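Local structure of DNA repair protein RecN (Deinococcus radiodurans, 4ABY) at residues P240-L245 and A257-A262; E323-I328 and V352-Q357. The protein probably acts in recombinational repair of broken DNA as an SMC-like ATPase, the present chain being its ATP-binding head domain with the coiled-coil arm cut short. One frame throughout, in Å; residues are numbered along the deposited sequence.

Contact 1 of 2, residues P240-L245 and A257-A262; sequences PLVDSL and ARMEFA
Val-242 fits between Met-259 (a selenomethionine) and Phe-261, two side chains that the strand 258-262 sends toward the helix from alternate residues. Its two methyls divide the work. CG1, placed anti to the backbone N (chi1 158°), lies against the backbone of Met-259 and 4.1 Å from its CG. CG2 turns the other way, over Glu-260 CA, and comes 3.7 Å from Phe-261 CD2, the two side chains sliding past each other in opposite directions. Leu-241, the preceding residue, and Leu-245, about one turn further on, fill the flanks. Leu-241 CD2 meets the phenyl ring obliquely, 3.5 Å from Phe-261 CE2, while Leu-245 CD1 lies 3.9 Å from SE of Met-259, carried there by an extended chain (chi2 176°). An alanine in place of Val-242 would probably open a gap between CG of Met-259 and the phenyl ring, leaving both with less to fix their positions. The side chains of this layer are all apolar, and no hydrogen bond joins helix to strand. Behind it, Leu-241 and Leu-245 also rest on helix 298-312, and Met-259 and Phe-261 on strand 276-282. The solvent side is polar: Asp-243 is exposed on the outer side of the helix, and on the far side of the strand Glu-260 points away from the helix, its OE2 in a salt bridge with Arg-280 on the neighbouring strand. Within the helix, Ser-244 OG bonds to Leu-241 O at 2.8 Å. Helix and strand run nearly antiparallel, 151° between their directions and 8.2 Å between axes: after a short connection the chain doubles back, so that the C-terminal part of helix 214-249 covers one face of the antiparallel beta-hairpin of strands 258-266 and 276-282 in the SMC-like head.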
loop_
_atom_site.group_PDB
_atom_site.type_symbol
_atom_site.label_atom_id
_atom_site.label_comp_id
_atom_site.label_asym_id
_atom_site.label_seq_id
_atom_site.Cartn_x
_atom_site.Cartn_y
_atom_site.Cartn_z
ATOM N N PRO A 240 19.742 10.603 7.252
ATOM C CA PRO A 240 19.616 9.411 8.098
ATOM C C PRO A 240 18.383 8.598 7.743
ATOM O O PRO A 240 18.419 7.373 7.819
ATOM C CB PRO A 240 19.458 9.996 9.505
ATOM C CG PRO A 240 20.089 11.328 9.431
ATOM C CD PRO A 240 19.794 11.836 8.054
ATOM N N LEU A 241 17.307 9.280 7.366
ATOM C CA LEU A 241 16.051 8.622 7.023
ATOM C C LEU A 241 16.156 7.914 5.681
ATOM O O LEU A 241 15.712 6.779 5.533
ATOM C CB LEU A 241 14.904 9.636 6.994
ATOM C CG LEU A 241 13.542 9.141 6.509
ATOM C CD1 LEU A 241 13.035 8.034 7.401
ATOM C CD2 LEU A 241 12.540 10.280 6.455
ATOM N N VAL A 242 16.744 8.592 4.703
ATOM C CA VAL A 242 16.956 8.002 3.387
ATOM C C VAL A 242 17.888 6.800 3.488
ATOM O O VAL A 242 17.758 5.831 2.738
ATOM C CB VAL A 242 17.547 9.027 2.401
ATOM C CG1 VAL A 242 18.254 8.325 1.256
ATOM C CG2 VAL A 242 16.459 9.947 1.884
ATOM N N ASP A 243 18.824 6.870 4.427
ATOM C CA ASP A 243 19.807 5.812 4.615
ATOM C C ASP A 243 19.178 4.542 5.162
ATOM O O ASP A 243 19.585 3.436 4.805
ATOM C CB ASP A 243 20.924 6.284 5.545
ATOM C CG ASP A 243 22.026 7.013 4.802
ATOM O OD1 ASP A 243 22.004 7.005 3.549
ATOM O OD2 ASP A 243 22.916 7.585 5.473
ATOM N N SER A 244 18.183 4.709 6.026
ATOM C CA SER A 244 17.541 3.574 6.669
ATOM C C SER A 244 16.639 2.846 5.687
ATOM O O SER A 244 16.475 1.628 5.771
ATOM C CB SER A 244 16.740 4.030 7.885
ATOM O OG SER A 244 15.578 4.719 7.475
ATOM N N LEU A 245 16.055 3.594 4.756
ATOM C CA LEU A 245 15.207 3.009 3.727
ATOM C C LEU A 245 16.052 2.289 2.687
ATOM O O LEU A 245 15.796 1.132 2.358
ATOM C CB LEU A 245 14.347 4.081 3.070
ATOM C CG LEU A 245 13.264 4.662 3.975
ATOM C CD1 LEU A 245 12.581 5.853 3.324
ATOM C CD2 LEU A 245 12.258 3.586 4.326
ATOM N N ALA A 257 20.056 1.322 -5.903
ATOM C CA ALA A 257 18.980 2.286 -5.787
ATOM C C ALA A 257 19.521 3.555 -5.158
ATOM O O ALA A 257 20.342 3.501 -4.244
ATOM C CB ALA A 257 17.843 1.720 -4.961
ATOM N N ARG A 258 19.079 4.697 -5.675
ATOM C CA ARG A 258 19.410 5.990 -5.091
ATOM C C ARG A 258 18.116 6.680 -4.689
ATOM O O ARG A 258 17.096 6.543 -5.365
ATOM C CB ARG A 258 20.182 6.867 -6.076
ATOM C CG ARG A 258 21.545 6.337 -6.491
ATOM C CD ARG A 258 22.450 7.484 -6.915
ATOM N NE ARG A 258 23.447 7.085 -7.904
ATOM C CZ ARG A 258 24.498 7.826 -8.251
ATOM N NH1 ARG A 258 24.700 9.009 -7.680
ATOM N NH2 ARG A 258 25.354 7.385 -9.164
HETATM N N MSE A 259 18.161 7.417 -3.586
HETATM C CA MSE A 259 16.964 8.046 -3.045
HETATM C C MSE A 259 17.320 9.315 -2.286
HETATM O O MSE A 259 18.372 9.395 -1.657
HETATM C CB MSE A 259 16.226 7.071 -2.124
HETATM C CG MSE A 259 15.114 7.703 -1.302
HETATM SE SE MSE A 259 14.106 6.407 -0.243
HETATM C CE MSE A 259 13.157 5.489 -1.676
ATOM N N GLU A 260 16.444 10.311 -2.353
ATOM C CA GLU A 260 16.651 11.543 -1.609
ATOM C C GLU A 260 15.339 12.287 -1.382
ATOM O O GLU A 260 14.395 12.150 -2.160
ATOM C CB GLU A 260 17.628 12.454 -2.350
ATOM C CG GLU A 260 16.993 13.221 -3.498
ATOM C CD GLU A 260 17.980 14.123 -4.208
ATOM O OE1 GLU A 260 19.195 13.987 -3.941
ATOM O OE2 GLU A 260 17.540 14.961 -5.028
ATOM N N PHE A 261 15.286 13.069 -0.308
ATOM C CA PHE A 261 14.190 14.008 -0.108
ATOM C C PHE A 261 14.597 15.376 -0.629
ATOM O O PHE A 261 15.637 15.906 -0.246
ATOM C CB PHE A 261 13.811 14.107 1.367
ATOM C CG PHE A 261 12.944 12.984 1.840
ATOM C CD1 PHE A 261 11.595 12.967 1.544
ATOM C CD2 PHE A 261 13.475 11.946 2.581
ATOM C CE1 PHE A 261 10.793 11.933 1.975
ATOM C CE2 PHE A 261 12.677 10.909 3.019
ATOM C CZ PHE A 261 11.335 10.903 2.714
ATOM N N ALA A 262 13.780 15.942 -1.508
ATOM C CA ALA A 262 14.066 17.254 -2.068
ATOM C C ALA A 262 13.102 18.298 -1.522
ATOM O O ALA A 262 11.883 18.095 -1.522
ATOM C CB ALA A 262 13.995 17.212 -3.583
#

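Contact 2 of 2, residues E323-I328 and V352-Q357; sequences EVDAGI and VTHLAQ
Asp-325 turns its carboxylate to the chain at Thr-353 and His-354, where a single oxygen, OD2, takes both hydrogen bonds of the contact. The hydroxyl of Thr-353 gives one: OG1, anti to the backbone N of its residue (chi1 -176°), lies 3.1 Å from Asp-325 OD2 and meets it from above the carboxylate plane. The other comes from the backbone, His-354 N reaching Asp-325 OD2 at 3.2 Å, nearly along the C-O axis and with a fairly straight N-H angle of 161°. Thr-353 OG1 serves twice, since it also accepts from Leu-355 N at 3.1 Å. That bond closes an ST turn, which shapes the chain just ahead of helix 356-359, with Leu-355 at its N-cap position. Close but unbonded polar atoms form a second group. The imidazole of His-354 stands obliquely to the carboxylate, the planes 42° apart, and ND1 comes within 3.0 Å of Asp-325 OD2, yet in this model the angle is poor for a hydrogen bond. Apolar contact completes the set: Leu-355 CD1 packs 3.5 Å from Asp-325 CB, and the same leucine touches Ala-333 of helix 330-343. Within the loop 323-328, a type I turn from Glu-323 to Ala-326, closed by Ala-326 N to Glu-323 O, presents the aspartate. By sequence and topology the loop is consistent with the end of the Walker B motif leading into the D-loop, and His-354 probably corresponds to the switch histidine of ABC-type ATPases; Val-352 lies beside Thr-69 of the predicted ATP site. The chemistry implies that the aspartate two residues past the Walker B acid pair grips the backbone and threonine of the switch segment, so that the two loops are likely to be positioned together beside the predicted nucleotide site.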
loop_
_atom_site.group_PDB
_atom_site.type_symbol
_atom_site.label_atom_id
_atom_site.label_comp_id
_atom_site.label_asym_id
_atom_site.label_seq_id
_atom_site.Cartn_x
_atom_site.Cartn_y
_atom_site.Cartn_z
ATOM N N GLU A 323 2.661 -8.129 -7.193
ATOM C CA GLU A 323 3.816 -8.114 -7.996
ATOM C C GLU A 323 5.080 -7.805 -7.325
ATOM O O GLU A 323 5.957 -7.370 -7.978
ATOM C CB GLU A 323 3.610 -7.038 -9.041
ATOM C CG GLU A 323 3.129 -7.548 -10.385
ATOM C CD GLU A 323 3.119 -6.496 -11.425
ATOM O OE1 GLU A 323 2.186 -5.716 -11.470
ATOM O OE2 GLU A 323 4.043 -6.439 -12.223
ATOM N N VAL A 324 5.228 -8.021 -6.042
ATOM C CA VAL A 324 6.511 -7.679 -5.432
ATOM C C VAL A 324 7.390 -8.811 -5.657
ATOM O O VAL A 324 8.560 -8.668 -5.488
ATOM C CB VAL A 324 5.687 -7.920 -4.177
ATOM C CG1 VAL A 324 5.462 -9.354 -3.982
ATOM C CG2 VAL A 324 6.389 -7.392 -2.981
ATOM N N ASP A 325 6.883 -9.917 -6.167
ATOM C CA ASP A 325 7.873 -10.873 -6.615
ATOM C C ASP A 325 8.171 -10.791 -8.062
ATOM O O ASP A 325 8.809 -11.641 -8.604
ATOM C CB ASP A 325 7.373 -12.278 -6.369
ATOM C CG ASP A 325 6.047 -12.505 -6.913
ATOM O OD1 ASP A 325 5.493 -11.587 -7.428
ATOM O OD2 ASP A 325 5.558 -13.606 -6.837
ATOM N N ALA A 326 7.681 -9.767 -8.706
ATOM C CA ALA A 326 7.769 -9.720 -10.158
ATOM C C ALA A 326 9.151 -10.077 -10.711
ATOM O O ALA A 326 9.411 -11.233 -11.042
ATOM C CB ALA A 326 7.307 -8.371 -10.681
ATOM N N GLY A 327 10.037 -9.096 -10.816
ATOM C CA GLY A 327 11.260 -9.295 -11.572
ATOM C C GLY A 327 12.477 -9.758 -10.799
ATOM O O GLY A 327 13.610 -9.522 -11.222
ATOM N N ILE A 328 12.255 -10.422 -9.672
ATOM C CA ILE A 328 13.351 -10.845 -8.808
ATOM C C ILE A 328 13.319 -12.345 -8.616
ATOM O O ILE A 328 12.462 -13.037 -9.163
ATOM C CB ILE A 328 13.241 -10.217 -7.407
ATOM C CG1 ILE A 328 11.998 -10.759 -6.688
ATOM C CG2 ILE A 328 13.201 -8.706 -7.501
ATOM C CD1 ILE A 328 11.933 -10.427 -5.223
ATOM N N VAL A 352 -0.112 -12.076 -3.485
ATOM C CA VAL A 352 -0.240 -13.201 -4.396
ATOM C C VAL A 352 1.155 -13.484 -4.941
ATOM O O VAL A 352 1.834 -12.572 -5.417
ATOM C CB VAL A 352 -1.192 -12.872 -5.559
ATOM C CG1 VAL A 352 -1.317 -14.051 -6.498
ATOM C CG2 VAL A 352 -2.552 -12.478 -5.027
ATOM N N THR A 353 1.591 -14.737 -4.867
ATOM C CA THR A 353 2.971 -15.057 -5.204
ATOM C C THR A 353 3.114 -16.374 -5.959
ATOM O O THR A 353 2.267 -17.263 -5.839
ATOM C CB THR A 353 3.846 -15.101 -3.934
ATOM O OG1 THR A 353 5.212 -15.335 -4.292
ATOM C CG2 THR A 353 3.376 -16.200 -3.003
ATOM N N HIS A 354 4.188 -16.485 -6.741
ATOM C CA HIS A 354 4.510 -17.727 -7.446
ATOM C C HIS A 354 5.833 -18.306 -6.961
ATOM O O HIS A 354 6.286 -19.337 -7.448
ATOM C CB HIS A 354 4.544 -17.509 -8.961
ATOM C CG HIS A 354 5.467 -16.414 -9.396
ATOM N ND1 HIS A 354 5.080 -15.092 -9.449
ATOM C CD2 HIS A 354 6.758 -16.446 -9.808
ATOM C CE1 HIS A 354 6.093 -14.355 -9.871
ATOM N NE2 HIS A 354 7.123 -15.152 -10.094
ATOM N N LEU A 355 6.437 -17.634 -5.987
ATOM C CA LEU A 355 7.723 -18.042 -5.431
ATOM C C LEU A 355 7.549 -18.766 -4.104
ATOM O O LEU A 355 6.954 -18.233 -3.173
ATOM C CB LEU A 355 8.620 -16.819 -5.225
ATOM C CG LEU A 355 9.040 -16.045 -6.475
ATOM C CD1 LEU A 355 9.791 -14.777 -6.097
ATOM C CD2 LEU A 355 9.880 -16.929 -7.374
ATOM N N ALA A 356 8.083 -19.979 -4.017
ATOM C CA ALA A 356 7.966 -20.772 -2.799
ATOM C C ALA A 356 8.598 -20.072 -1.604
ATOM O O ALA A 356 8.159 -20.256 -0.471
ATOM C CB ALA A 356 8.579 -22.142 -2.996
ATOM N N GLN A 357 9.629 -19.270 -1.855
ATOM C CA GLN A 357 10.301 -18.545 -0.785
ATOM C C GLN A 357 9.317 -17.657 -0.035
ATOM O O GLN A 357 9.314 -17.613 1.197
ATOM C CB GLN A 357 11.445 -17.693 -1.334
ATOM C CG GLN A 357 12.620 -18.493 -1.856
ATOM C CD GLN A 357 12.380 -19.047 -3.242
ATOM O OE1 GLN A 357 11.766 -18.396 -4.088
ATOM N NE2 GLN A 357 12.875 -20.254 -3.487
#

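Contact 1 precedes contact 2 along the chain, and all four segments belong to the same RecF/RecN/SMC family region. Their centres lie 25 Å apart and their nearest atoms about 12 Å, so they do not touch. Contact 1 joins the end of helix 214-249 to a two-stranded hairpin; contact 2 joins loops following strands 318-321 and 348-352, neighbours in the mixed sheet that carries the predicted ATP site. Helix 298-312 comes between them in sequence and touches both: it packs on the leucines of contact 1, and its Arg-303 makes a weak bond to Val-324 O. The head thus combines an apolar helix-hairpin layer with a polar loop pair near the predicted ATP site.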